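Local coordinates for putative creatinine amidohydrolase (Bacteroides fragilis, PDB 3LUB), which binds zinc ions and probably hydrolyses carbon-nitrogen bonds in linear amides, at residues S167-M172 against G219-A224. Sequence-based numbering, arbitrary orientation.
Sequences SETSVM and GNPKKA. With ZN (zinc ion), chain B.
Thr169 and Ala224 meet methyl to methyl, Thr169 CG2 lying 3.5 Å from Ala224 CB. The threonine's CB also backs onto that alanine methyl, while its hydroxyl side faces the proline, OG1 standing 3.3 Å from Pro221 CB. With CG2 anti to the backbone N (chi1 -55° for OG1), one branch serves each loop residue. Ser170 adds a flank: its OG sits 3.4 Å from Ala224 CA. Across the two segments the contact is wholly van der Waals, buried and small.

Both hydroxyls find their polar partners just beyond it. Thr169 OG1 hydrogen-bonds to the carbonyl of Gly165 and to His37 NE2; Ser170 OG pairs with Glu166 O and with Thr225 N, which ties the helix to the residue following Ala224. The loop holds its own shape: Pro221 to Ala224 form a type I turn, closed by Ala224 N to Pro221 O at 3.0 Å, and Asn220 OD1 accepts from Lys222 N in an Asx turn. These bends bring Pro221 and Ala224 together against the helix.

The neighbouring helix residue, Glu168, points to the metal instead. Its OE2 binds zinc at 1.9 Å, with His34, Asp43 and a water as further ligands, and OE1 takes a hydrogen bond from Ala164 N. Asp43 is shared with a second zinc, bound also by Glu32 and His120, so Glu168 belongs to a two-zinc centre. The loop therefore packs beside a metal-bearing turn of helix 166-175. Helix 42-62 covers the Met172 and Val171 flank, and helix 226-249, which starts just after Ala224, packs on Ser170 and Val171.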
ATOM      1  N   SER F 167     -22.935 -17.101 -27.663  1.00 22.73           N
ATOM      2  CA  SER F 167     -21.563 -17.503 -27.892  1.00 22.80           C
ATOM      3  C   SER F 167     -20.924 -18.217 -26.694  1.00 23.04           C
ATOM      4  O   SER F 167     -20.270 -19.268 -26.860  1.00 24.72           O
ATOM      5  CB  SER F 167     -20.726 -16.268 -28.262  1.00 22.68           C
ATOM      6  OG  SER F 167     -20.931 -15.216 -27.327  1.00 26.65           O
ATOM      7  N   GLU F 168     -21.037 -17.619 -25.506  1.00 23.35           N
ATOM      8  CA  GLU F 168     -20.476 -18.249 -24.309  1.00 22.82           C
ATOM      9  C   GLU F 168     -21.194 -19.568 -24.033  1.00 20.83           C
ATOM     10  O   GLU F 168     -20.569 -20.545 -23.604  1.00 20.25           O
ATOM     11  CB  GLU F 168     -20.573 -17.338 -23.074  1.00 23.10           C
ATOM     12  CG  GLU F 168     -19.307 -16.556 -22.777  1.00 24.27           C
ATOM     13  CD  GLU F 168     -19.299 -15.863 -21.420  1.00 25.37           C
ATOM     14  OE1 GLU F 168     -20.377 -15.438 -20.951  1.00 20.54           O
ATOM     15  OE2 GLU F 168     -18.178 -15.687 -20.853  1.00 25.44           O
ATOM     16  N   THR F 169     -22.516 -19.585 -24.211  1.00 20.38           N
ATOM     17  CA  THR F 169     -23.274 -20.825 -23.977  1.00 20.17           C
ATOM     18  C   THR F 169     -22.856 -21.911 -24.959  1.00 20.52           C
ATOM     19  O   THR F 169     -22.660 -23.043 -24.557  1.00 21.91           O
ATOM     20  CB  THR F 169     -24.789 -20.631 -24.045  1.00 20.32           C
ATOM     21  OG1 THR F 169     -25.173 -19.592 -23.136  1.00 18.43           O
ATOM     22  CG2 THR F 169     -25.480 -21.899 -23.650  1.00 19.25           C
ATOM     23  N   SER F 170     -22.694 -21.560 -26.230  1.00 20.47           N
ATOM     24  CA  SER F 170     -22.317 -22.532 -27.256  1.00 20.74           C
ATOM     25  C   SER F 170     -20.972 -23.131 -26.961  1.00 20.94           C
ATOM     26  O   SER F 170     -20.807 -24.330 -27.087  1.00 21.09           O
ATOM     27  CB  SER F 170     -22.291 -21.918 -28.678  1.00 20.63           C
ATOM     28  OG  SER F 170     -23.585 -21.535 -29.108  1.00 22.31           O
ATOM     29  N   VAL F 171     -20.006 -22.290 -26.600  1.00 20.69           N
ATOM     30  CA  VAL F 171     -18.649 -22.763 -26.379  1.00 19.76           C
ATOM     31  C   VAL F 171     -18.608 -23.648 -25.117  1.00 20.27           C
ATOM     32  O   VAL F 171     -17.911 -24.636 -25.097  1.00 22.21           O
ATOM     33  CB  VAL F 171     -17.641 -21.605 -26.306  1.00 21.04           C
ATOM     34  CG1 VAL F 171     -16.206 -22.138 -26.058  1.00 17.31           C
ATOM     35  CG2 VAL F 171     -17.711 -20.725 -27.607  1.00 16.97           C
HETATM   36  N   MSE F 172     -19.410 -23.330 -24.100  1.00 19.79           N
HETATM   37  CA  MSE F 172     -19.527 -24.204 -22.909  1.00 20.49           C
HETATM   38  C   MSE F 172     -20.165 -25.536 -23.315  1.00 21.21           C
HETATM   39  O   MSE F 172     -19.738 -26.584 -22.858  1.00 21.91           O
HETATM   40  CB  MSE F 172     -20.372 -23.564 -21.803  1.00 19.43           C
HETATM   41  CG  MSE F 172     -20.367 -24.342 -20.494  1.00 21.93           C
HETATM   42 SE   MSE F 172     -18.528 -24.560 -19.714  0.75 21.14          SE
HETATM   43  CE  MSE F 172     -18.095 -22.704 -19.164  1.00 17.73           C
ATOM     44  N   GLY F 219     -28.064 -10.933 -23.174  1.00 25.27           N
ATOM     45  CA  GLY F 219     -28.167 -11.644 -24.446  1.00 25.56           C
ATOM     46  C   GLY F 219     -28.942 -12.946 -24.283  1.00 26.64           C
ATOM     47  O   GLY F 219     -28.744 -13.673 -23.289  1.00 26.14           O
ATOM     48  N   ASN F 220     -29.825 -13.229 -25.258  1.00 27.09           N
ATOM     49  CA  ASN F 220     -30.591 -14.483 -25.323  1.00 26.40           C
ATOM     50  C   ASN F 220     -29.696 -15.618 -25.827  1.00 24.44           C
ATOM     51  O   ASN F 220     -29.206 -15.560 -26.954  1.00 25.17           O
ATOM     52  CB  ASN F 220     -31.831 -14.326 -26.228  1.00 26.93           C
ATOM     53  CG  ASN F 220     -32.845 -15.438 -26.032  1.00 29.72           C
ATOM     54  OD1 ASN F 220     -32.483 -16.569 -25.710  1.00 28.11           O
ATOM     55  ND2 ASN F 220     -34.131 -15.108 -26.177  1.00 23.74           N
ATOM     56  N   PRO F 221     -29.454 -16.652 -24.976  1.00 23.44           N
ATOM     57  CA  PRO F 221     -28.583 -17.769 -25.288  1.00 24.80           C
ATOM     58  C   PRO F 221     -29.301 -18.978 -25.874  1.00 25.77           C
ATOM     59  O   PRO F 221     -28.675 -20.013 -26.073  1.00 24.44           O
ATOM     60  CB  PRO F 221     -28.079 -18.154 -23.906  1.00 24.47           C
ATOM     61  CG  PRO F 221     -29.236 -17.942 -23.059  1.00 18.48           C
ATOM     62  CD  PRO F 221     -29.996 -16.807 -23.624  1.00 23.23           C
ATOM     63  N   LYS F 222     -30.595 -18.857 -26.118  1.00 26.83           N
ATOM     64  CA  LYS F 222     -31.419 -20.019 -26.398  1.00 27.92           C
ATOM     65  C   LYS F 222     -31.264 -20.722 -27.777  1.00 27.12           C
ATOM     66  O   LYS F 222     -31.669 -21.852 -27.903  1.00 27.29           O
ATOM     67  CB  LYS F 222     -32.884 -19.729 -26.010  1.00 27.44           C
ATOM     68  CG  LYS F 222     -33.017 -19.565 -24.471  1.00 26.33           C
ATOM     69  CD  LYS F 222     -34.452 -19.392 -23.987  1.00 30.56           C
ATOM     70  CE  LYS F 222     -34.484 -18.890 -22.545  1.00 27.00           C
ATOM     71  NZ  LYS F 222     -35.877 -18.731 -21.932  1.00 20.57           N
ATOM     72  N   LYS F 223     -30.599 -20.104 -28.750  1.00 26.82           N
ATOM     73  CA  LYS F 223     -30.228 -20.791 -29.992  1.00 26.64           C
ATOM     74  C   LYS F 223     -28.813 -21.356 -29.957  1.00 25.34           C
ATOM     75  O   LYS F 223     -28.315 -21.853 -30.985  1.00 24.46           O
ATOM     76  CB  LYS F 223     -30.408 -19.858 -31.195  1.00 27.67           C
ATOM     77  CG  LYS F 223     -31.766 -19.159 -31.197  1.00 30.57           C
ATOM     78  CD  LYS F 223     -32.019 -18.349 -32.454  1.00 38.82           C
ATOM     79  CE  LYS F 223     -33.478 -17.877 -32.483  1.00 47.96           C
ATOM     80  NZ  LYS F 223     -33.817 -17.091 -33.713  1.00 52.60           N
ATOM     81  N   ALA F 224     -28.185 -21.303 -28.776  1.00 23.94           N
ATOM     82  CA  ALA F 224     -26.879 -21.910 -28.526  1.00 22.69           C
ATOM     83  C   ALA F 224     -26.846 -23.432 -28.863  1.00 22.81           C
ATOM     84  O   ALA F 224     -27.810 -24.151 -28.577  1.00 22.52           O
ATOM     85  CB  ALA F 224     -26.483 -21.671 -27.029  1.00 19.10           C
TER
HETATM   86 ZN    ZN B 302     -18.398 -14.924 -19.130  1.00 21.51          ZN
HETATM   87  O   HOH W   1     -18.555 -12.853 -19.346  1.00 27.58           O